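Local structure of precorrin-6y methyltransferase/putative decarboxylase (Methanothermobacter thermautotrophicus, 1L3I) at residues P31-C42 with L51-D62. The protein probably catalyses the S-adenosylmethionine-dependent methylation of C-15 of cobalt-precorrin-6B and the decarboxylation at C-12 that follows, giving cobalt-precorrin-7 in cobalamin biosynthesis. Sequence-based numbering, arbitrary orientation.
With SAH (S-adenosyl-L-homocysteine), chain G.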
ATOM      1  N   PRO A  31      15.045 -16.390 -15.536  1.00 43.43           N
ATOM      2  CA  PRO A  31      15.495 -17.781 -15.629  1.00 45.81           C
ATOM      3  C   PRO A  31      15.779 -18.256 -17.053  1.00 47.70           C
ATOM      4  O   PRO A  31      14.949 -18.091 -17.946  1.00 46.57           O
ATOM      5  CB  PRO A  31      14.329 -18.567 -15.021  1.00 43.56           C
ATOM      6  CG  PRO A  31      13.644 -17.556 -14.148  1.00 41.97           C
ATOM      7  CD  PRO A  31      13.679 -16.323 -14.995  1.00 39.36           C
ATOM      8  N   GLY A  32      16.951 -18.860 -17.237  1.00 49.84           N
ATOM      9  CA  GLY A  32      17.341 -19.385 -18.533  1.00 53.30           C
ATOM     10  C   GLY A  32      17.530 -20.891 -18.418  1.00 53.22           C
ATOM     11  O   GLY A  32      17.963 -21.381 -17.374  1.00 49.88           O
ATOM     12  N   LYS A  33      17.252 -21.613 -19.497  1.00 53.72           N
ATOM     13  CA  LYS A  33      17.385 -23.061 -19.486  1.00 55.14           C
ATOM     14  C   LYS A  33      18.771 -23.616 -19.201  1.00 52.31           C
ATOM     15  O   LYS A  33      18.915 -24.798 -18.917  1.00 52.15           O
ATOM     16  CB  LYS A  33      16.838 -23.637 -20.783  1.00 62.38           C
ATOM     17  CG  LYS A  33      15.308 -23.614 -20.859  1.00 70.86           C
ATOM     18  CD  LYS A  33      14.846 -24.283 -22.145  1.00 80.83           C
ATOM     19  CE  LYS A  33      13.331 -24.506 -22.174  1.00 83.26           C
ATOM     20  NZ  LYS A  33      12.992 -25.527 -23.217  1.00 83.52           N
ATOM     21  N   ASN A  34      19.795 -22.777 -19.273  1.00 53.32           N
ATOM     22  CA  ASN A  34      21.164 -23.220 -19.003  1.00 54.03           C
ATOM     23  C   ASN A  34      21.684 -22.616 -17.709  1.00 52.14           C
ATOM     24  O   ASN A  34      22.888 -22.630 -17.450  1.00 51.79           O
ATOM     25  CB  ASN A  34      22.112 -22.818 -20.141  1.00 57.71           C
ATOM     26  CG  ASN A  34      21.733 -23.447 -21.467  1.00 62.92           C
ATOM     27  OD1 ASN A  34      21.035 -24.472 -21.515  1.00 64.64           O
ATOM     28  ND2 ASN A  34      22.170 -22.820 -22.561  1.00 64.55           N
ATOM     29  N   ASP A  35      20.771 -22.069 -16.911  1.00 48.88           N
ATOM     30  CA  ASP A  35      21.141 -21.449 -15.651  1.00 42.83           C
ATOM     31  C   ASP A  35      21.163 -22.431 -14.506  1.00 39.97           C
ATOM     32  O   ASP A  35      20.398 -23.398 -14.481  1.00 39.50           O
ATOM     33  CB  ASP A  35      20.181 -20.307 -15.306  1.00 46.18           C
ATOM     34  CG  ASP A  35      20.459 -19.044 -16.094  1.00 49.01           C
ATOM     35  OD1 ASP A  35      21.611 -18.882 -16.554  1.00 52.89           O
ATOM     36  OD2 ASP A  35      19.535 -18.202 -16.243  1.00 50.18           O
ATOM     37  N   VAL A  36      22.047 -22.159 -13.558  1.00 37.84           N
ATOM     38  CA  VAL A  36      22.196 -22.966 -12.356  1.00 39.61           C
ATOM     39  C   VAL A  36      21.727 -22.021 -11.253  1.00 39.28           C
ATOM     40  O   VAL A  36      22.269 -20.927 -11.107  1.00 40.18           O
ATOM     41  CB  VAL A  36      23.672 -23.363 -12.105  1.00 37.65           C
ATOM     42  CG1 VAL A  36      23.800 -24.121 -10.785  1.00 36.99           C
ATOM     43  CG2 VAL A  36      24.193 -24.201 -13.252  1.00 37.60           C
ATOM     44  N   ALA A  37      20.705 -22.409 -10.508  1.00 34.09           N
ATOM     45  CA  ALA A  37      20.185 -21.544  -9.475  1.00 32.70           C
ATOM     46  C   ALA A  37      20.247 -22.165  -8.105  1.00 32.38           C
ATOM     47  O   ALA A  37      20.307 -23.382  -7.971  1.00 33.16           O
ATOM     48  CB  ALA A  37      18.748 -21.175  -9.810  1.00 29.76           C
ATOM     49  N   VAL A  38      20.253 -21.316  -7.082  1.00 34.18           N
ATOM     50  CA  VAL A  38      20.238 -21.783  -5.698  1.00 31.50           C
ATOM     51  C   VAL A  38      19.133 -21.027  -4.970  1.00 30.54           C
ATOM     52  O   VAL A  38      18.982 -19.817  -5.141  1.00 31.79           O
ATOM     53  CB  VAL A  38      21.603 -21.597  -4.962  1.00 28.40           C
ATOM     54  CG1 VAL A  38      21.971 -20.139  -4.855  1.00 28.11           C
ATOM     55  CG2 VAL A  38      21.536 -22.207  -3.577  1.00 27.62           C
ATOM     56  N   ASP A  39      18.303 -21.766  -4.242  1.00 30.91           N
ATOM     57  CA  ASP A  39      17.223 -21.180  -3.466  1.00 28.34           C
ATOM     58  C   ASP A  39      17.577 -21.394  -2.005  1.00 27.06           C
ATOM     59  O   ASP A  39      17.435 -22.496  -1.473  1.00 26.81           O
ATOM     60  CB  ASP A  39      15.884 -21.845  -3.816  1.00 25.63           C
ATOM     61  CG  ASP A  39      14.700 -21.231  -3.070  1.00 26.53           C
ATOM     62  OD1 ASP A  39      14.808 -20.099  -2.569  1.00 33.53           O
ATOM     63  OD2 ASP A  39      13.653 -21.883  -2.975  1.00 28.74           O
ATOM     64  N   VAL A  40      18.115 -20.352  -1.372  1.00 28.77           N
ATOM     65  CA  VAL A  40      18.505 -20.409   0.028  1.00 28.39           C
ATOM     66  C   VAL A  40      17.269 -20.241   0.906  1.00 30.39           C
ATOM     67  O   VAL A  40      16.656 -19.159   0.931  1.00 30.38           O
ATOM     68  CB  VAL A  40      19.551 -19.319   0.353  1.00 30.37           C
ATOM     69  CG1 VAL A  40      19.965 -19.379   1.804  1.00 28.22           C
ATOM     70  CG2 VAL A  40      20.764 -19.467  -0.550  1.00 29.22           C
ATOM     71  N   GLY A  41      16.901 -21.305   1.623  1.00 28.07           N
ATOM     72  CA  GLY A  41      15.729 -21.259   2.473  1.00 27.55           C
ATOM     73  C   GLY A  41      14.528 -21.529   1.603  1.00 24.89           C
ATOM     74  O   GLY A  41      13.679 -20.673   1.424  1.00 29.27           O
ATOM     75  N   CYS A  42      14.446 -22.737   1.068  1.00 26.24           N
ATOM     76  CA  CYS A  42      13.341 -23.084   0.182  1.00 28.14           C
ATOM     77  C   CYS A  42      11.948 -23.172   0.800  1.00 28.00           C
ATOM     78  O   CYS A  42      10.961 -23.109   0.071  1.00 27.67           O
ATOM     79  CB  CYS A  42      13.654 -24.340  -0.635  1.00 25.37           C
ATOM     80  SG  CYS A  42      13.980 -25.829   0.284  1.00 29.48           S
ATOM     81  N   LEU A  51      11.543 -22.131 -10.290  1.00 34.26           N
ATOM     82  CA  LEU A  51      12.891 -22.221 -10.855  1.00 33.63           C
ATOM     83  C   LEU A  51      13.104 -23.592 -11.490  1.00 37.86           C
ATOM     84  O   LEU A  51      13.724 -23.696 -12.558  1.00 38.25           O
ATOM     85  CB  LEU A  51      13.945 -22.006  -9.775  1.00 27.92           C
ATOM     86  CG  LEU A  51      14.146 -20.581  -9.273  1.00 29.76           C
ATOM     87  CD1 LEU A  51      15.104 -20.620  -8.097  1.00 29.24           C
ATOM     88  CD2 LEU A  51      14.676 -19.704 -10.410  1.00 28.92           C
ATOM     89  N   ALA A  52      12.574 -24.634 -10.845  1.00 37.69           N
ATOM     90  CA  ALA A  52      12.697 -26.007 -11.330  1.00 40.73           C
ATOM     91  C   ALA A  52      12.282 -26.158 -12.798  1.00 43.67           C
ATOM     92  O   ALA A  52      12.999 -26.765 -13.604  1.00 44.49           O
ATOM     93  CB  ALA A  52      11.875 -26.951 -10.451  1.00 38.70           C
ATOM     94  N   GLY A  53      11.142 -25.576 -13.151  1.00 45.16           N
ATOM     95  CA  GLY A  53      10.672 -25.681 -14.520  1.00 44.81           C
ATOM     96  C   GLY A  53      11.269 -24.697 -15.508  1.00 44.91           C
ATOM     97  O   GLY A  53      10.829 -24.668 -16.649  1.00 47.87           O
ATOM     98  N   ARG A  54      12.275 -23.918 -15.107  1.00 44.51           N
ATOM     99  CA  ARG A  54      12.853 -22.932 -16.023  1.00 43.80           C
ATOM    100  C   ARG A  54      14.360 -22.962 -16.194  1.00 46.16           C
ATOM    101  O   ARG A  54      14.883 -22.445 -17.194  1.00 49.47           O
ATOM    102  CB  ARG A  54      12.413 -21.517 -15.637  1.00 43.55           C
ATOM    103  CG  ARG A  54      10.917 -21.339 -15.695  1.00 47.99           C
ATOM    104  CD  ARG A  54      10.505 -19.963 -15.333  1.00 54.01           C
ATOM    105  NE  ARG A  54       9.070 -19.926 -15.083  1.00 64.48           N
ATOM    106  CZ  ARG A  54       8.388 -18.839 -14.751  1.00 69.10           C
ATOM    107  NH1 ARG A  54       9.008 -17.675 -14.612  1.00 73.17           N
ATOM    108  NH2 ARG A  54       7.070 -18.913 -14.614  1.00 71.82           N
ATOM    109  N   VAL A  55      15.070 -23.540 -15.231  1.00 44.77           N
ATOM    110  CA  VAL A  55      16.522 -23.591 -15.307  1.00 41.01           C
ATOM    111  C   VAL A  55      17.043 -25.022 -15.451  1.00 42.52           C
ATOM    112  O   VAL A  55      16.269 -25.988 -15.450  1.00 43.17           O
ATOM    113  CB  VAL A  55      17.202 -22.853 -14.104  1.00 37.40           C
ATOM    114  CG1 VAL A  55      16.742 -21.420 -14.041  1.00 32.15           C
ATOM    115  CG2 VAL A  55      16.911 -23.552 -12.798  1.00 33.25           C
ATOM    116  N   ARG A  56      18.361 -25.149 -15.578  1.00 44.13           N
ATOM    117  CA  ARG A  56      18.996 -26.459 -15.738  1.00 45.45           C
ATOM    118  C   ARG A  56      19.077 -27.235 -14.423  1.00 41.68           C
ATOM    119  O   ARG A  56      18.626 -28.371 -14.353  1.00 43.53           O
ATOM    120  CB  ARG A  56      20.388 -26.285 -16.369  1.00 49.20           C
ATOM    121  CG  ARG A  56      21.185 -27.579 -16.615  1.00 57.26           C
ATOM    122  CD  ARG A  56      22.417 -27.333 -17.487  1.00 62.38           C
ATOM    123  NE  ARG A  56      23.034 -26.036 -17.209  1.00 76.57           N
ATOM    124  CZ  ARG A  56      24.337 -25.767 -17.255  1.00 80.68           C
ATOM    125  NH1 ARG A  56      25.210 -26.713 -17.567  1.00 84.38           N
ATOM    126  NH2 ARG A  56      24.772 -24.536 -16.976  1.00 83.20           N
ATOM    127  N   ARG A  57      19.621 -26.612 -13.384  1.00 39.09           N
ATOM    128  CA  ARG A  57      19.760 -27.257 -12.088  1.00 41.36           C
ATOM    129  C   ARG A  57      19.454 -26.260 -10.968  1.00 41.22           C
ATOM    130  O   ARG A  57      19.879 -25.099 -11.029  1.00 40.90           O
ATOM    131  CB  ARG A  57      21.187 -27.826 -11.942  1.00 43.90           C
ATOM    132  CG  ARG A  57      21.576 -28.361 -10.561  1.00 48.44           C
ATOM    133  CD  ARG A  57      20.794 -29.607 -10.122  1.00 56.26           C
ATOM    134  NE  ARG A  57      21.113 -30.809 -10.903  1.00 62.53           N
ATOM    135  CZ  ARG A  57      20.463 -31.975 -10.824  1.00 62.44           C
ATOM    136  NH1 ARG A  57      19.440 -32.133  -9.989  1.00 62.46           N
ATOM    137  NH2 ARG A  57      20.827 -32.991 -11.588  1.00 62.26           N
ATOM    138  N   VAL A  58      18.687 -26.703  -9.973  1.00 34.62           N
ATOM    139  CA  VAL A  58      18.336 -25.860  -8.843  1.00 32.49           C
ATOM    140  C   VAL A  58      18.829 -26.553  -7.591  1.00 33.09           C
ATOM    141  O   VAL A  58      18.700 -27.765  -7.463  1.00 37.35           O
ATOM    142  CB  VAL A  58      16.788 -25.672  -8.690  1.00 31.71           C
ATOM    143  CG1 VAL A  58      16.480 -24.713  -7.552  1.00 29.48           C
ATOM    144  CG2 VAL A  58      16.165 -25.156  -9.961  1.00 30.27           C
ATOM    145  N   TYR A  59      19.451 -25.793  -6.697  1.00 32.62           N
ATOM    146  CA  TYR A  59      19.927 -26.301  -5.414  1.00 31.61           C
ATOM    147  C   TYR A  59      19.048 -25.650  -4.346  1.00 31.83           C
ATOM    148  O   TYR A  59      19.120 -24.439  -4.138  1.00 32.17           O
ATOM    149  CB  TYR A  59      21.387 -25.899  -5.198  1.00 34.90           C
ATOM    150  CG  TYR A  59      22.344 -26.599  -6.111  1.00 37.44           C
ATOM    151  CD1 TYR A  59      22.685 -26.045  -7.344  1.00 40.25           C
ATOM    152  CD2 TYR A  59      22.866 -27.852  -5.780  1.00 39.05           C
ATOM    153  CE1 TYR A  59      23.516 -26.723  -8.229  1.00 41.16           C
ATOM    154  CE2 TYR A  59      23.702 -28.539  -6.651  1.00 39.25           C
ATOM    155  CZ  TYR A  59      24.019 -27.975  -7.874  1.00 42.82           C
ATOM    156  OH  TYR A  59      24.828 -28.660  -8.742  1.00 45.08           O
ATOM    157  N   ALA A  60      18.179 -26.433  -3.709  1.00 33.31           N
ATOM    158  CA  ALA A  60      17.269 -25.931  -2.676  1.00 30.42           C
ATOM    159  C   ALA A  60      17.790 -26.285  -1.280  1.00 31.59           C
ATOM    160  O   ALA A  60      17.872 -27.446  -0.909  1.00 30.82           O
ATOM    161  CB  ALA A  60      15.880 -26.497  -2.886  1.00 30.68           C
ATOM    162  N   ILE A  61      18.090 -25.259  -0.497  1.00 32.25           N
ATOM    163  CA  ILE A  61      18.646 -25.436   0.836  1.00 31.06           C
ATOM    164  C   ILE A  61      17.676 -25.016   1.937  1.00 33.89           C
ATOM    165  O   ILE A  61      16.919 -24.050   1.762  1.00 36.17           O
ATOM    166  CB  ILE A  61      19.896 -24.544   0.986  1.00 28.00           C
ATOM    167  CG1 ILE A  61      20.918 -24.857  -0.096  1.00 26.71           C
ATOM    168  CG2 ILE A  61      20.498 -24.676   2.357  1.00 30.54           C
ATOM    169  CD1 ILE A  61      22.022 -23.820  -0.200  1.00 25.93           C
ATOM    170  N   ASP A  62      17.724 -25.717   3.073  1.00 32.92           N
ATOM    171  CA  ASP A  62      16.907 -25.384   4.237  1.00 33.38           C
ATOM    172  C   ASP A  62      17.375 -26.082   5.519  1.00 33.53           C
ATOM    173  O   ASP A  62      17.738 -27.253   5.499  1.00 31.31           O
ATOM    174  CB  ASP A  62      15.431 -25.686   3.993  1.00 32.52           C
ATOM    175  CG  ASP A  62      14.521 -24.745   4.766  1.00 35.55           C
ATOM    176  OD1 ASP A  62      14.559 -24.773   6.014  1.00 37.34           O
ATOM    177  OD2 ASP A  62      13.781 -23.970   4.119  1.00 31.91           O
TER
HETATM  178  N   SAH G 801      10.184 -18.844  -0.314  1.00 24.40           N
HETATM  179  CA  SAH G 801       9.634 -20.074   0.267  1.00 25.22           C
HETATM  180  CB  SAH G 801       9.427 -19.939   1.799  1.00 26.46           C
HETATM  181  CG  SAH G 801      10.747 -19.655   2.568  1.00 32.28           C
HETATM  182  SD  SAH G 801      10.623 -19.515   4.356  1.00 30.67           S
HETATM  183  C   SAH G 801       8.317 -20.396  -0.425  1.00 23.12           C
HETATM  184  O   SAH G 801       7.948 -19.624  -1.328  1.00 22.92           O
HETATM  185  OXT SAH G 801       7.688 -21.416  -0.077  1.00 26.17           O
HETATM  186  C5' SAH G 801      12.314 -19.241   4.823  1.00 27.48           C
HETATM  187  C4' SAH G 801      13.087 -20.502   4.980  1.00 28.12           C
HETATM  188  O4' SAH G 801      14.401 -20.071   5.385  1.00 32.86           O
HETATM  189  C3' SAH G 801      12.575 -21.520   6.115  1.00 23.07           C
HETATM  190  O3' SAH G 801      12.094 -22.838   5.698  1.00 26.90           O
HETATM  191  C2' SAH G 801      13.821 -21.539   7.030  1.00 26.30           C
HETATM  192  O2' SAH G 801      14.057 -22.714   7.821  1.00 23.62           O
HETATM  193  C1' SAH G 801      14.916 -21.191   6.047  1.00 29.49           C
HETATM  194  N9  SAH G 801      16.193 -20.689   6.535  1.00 31.13           N
HETATM  195  C8  SAH G 801      16.419 -19.534   7.324  1.00 34.09           C
HETATM  196  N7  SAH G 801      17.685 -19.370   7.565  1.00 29.89           N
HETATM  197  C5  SAH G 801      18.337 -20.451   6.931  1.00 30.85           C
HETATM  198  C6  SAH G 801      19.684 -20.840   6.821  1.00 29.82           C
HETATM  199  N6  SAH G 801      20.673 -20.136   7.382  1.00 27.66           N
HETATM  200  N1  SAH G 801      20.002 -21.962   6.115  1.00 35.54           N
HETATM  201  C2  SAH G 801      19.010 -22.649   5.562  1.00 32.29           C
HETATM  202  N3  SAH G 801      17.715 -22.388   5.594  1.00 30.84           N
HETATM  203  C4  SAH G 801      17.430 -21.271   6.294  1.00 25.36           C
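Ile61 O is gripped by two successive backbone N-H groups of the glycine-rich turn, which reach it from opposite faces of its carbonyl plane. Gly41 N lies 2.7 Å from Ile61 O, well above that plane, and Cys42 N lies 2.9 Å from the same oxygen. This pair of bonds ends a parallel ladder between strands 36-40 and 57-62, the first two strands of the Rossmann-like methyltransferase fold. Helix 46-52 makes the crossover between them. Along the ladder Ala37 and Asp39 each give and accept a backbone bond; Ile61 N to Asp39 O is nearly straight (3.0 Å, 175°).

On one side of the sheet, Val36 CG1 meets the edge of the Tyr59 ring in its plane, 3.7 Å from CE1. Val38 CG2 packs on Ile61 CD1. On the other side, the Ala37 methyl faces Leu51 CD1, which joins the helix end to the strand. There, rotated about its CA-CB bond to lie between the backbone N and carbonyl carbon (chi1 60°), Cys42 SG touches Ala60 CB at 3.8 Å. Asp39 OD2 is bonded to Thr48 of the crossover helix.

At the far end, Arg56 folds back at chi3 (36°). Its NH2 bonds to the backbone carbonyl Asn34 O (2.7 Å) from above the carbonyl plane. Pro31 CB lies alongside Arg54 CB.

Asp62 ends the second strand beside the turn. Its OD1 and OD2 accept the ribose O2' and O3' of S-adenosyl-L-homocysteine, with OD2 2.6 Å from O3'. Gly43 N and Asn64 N also bond to this carboxylate, and probably favour its negative charge and help fix its orientation toward the two ribose hydroxyls.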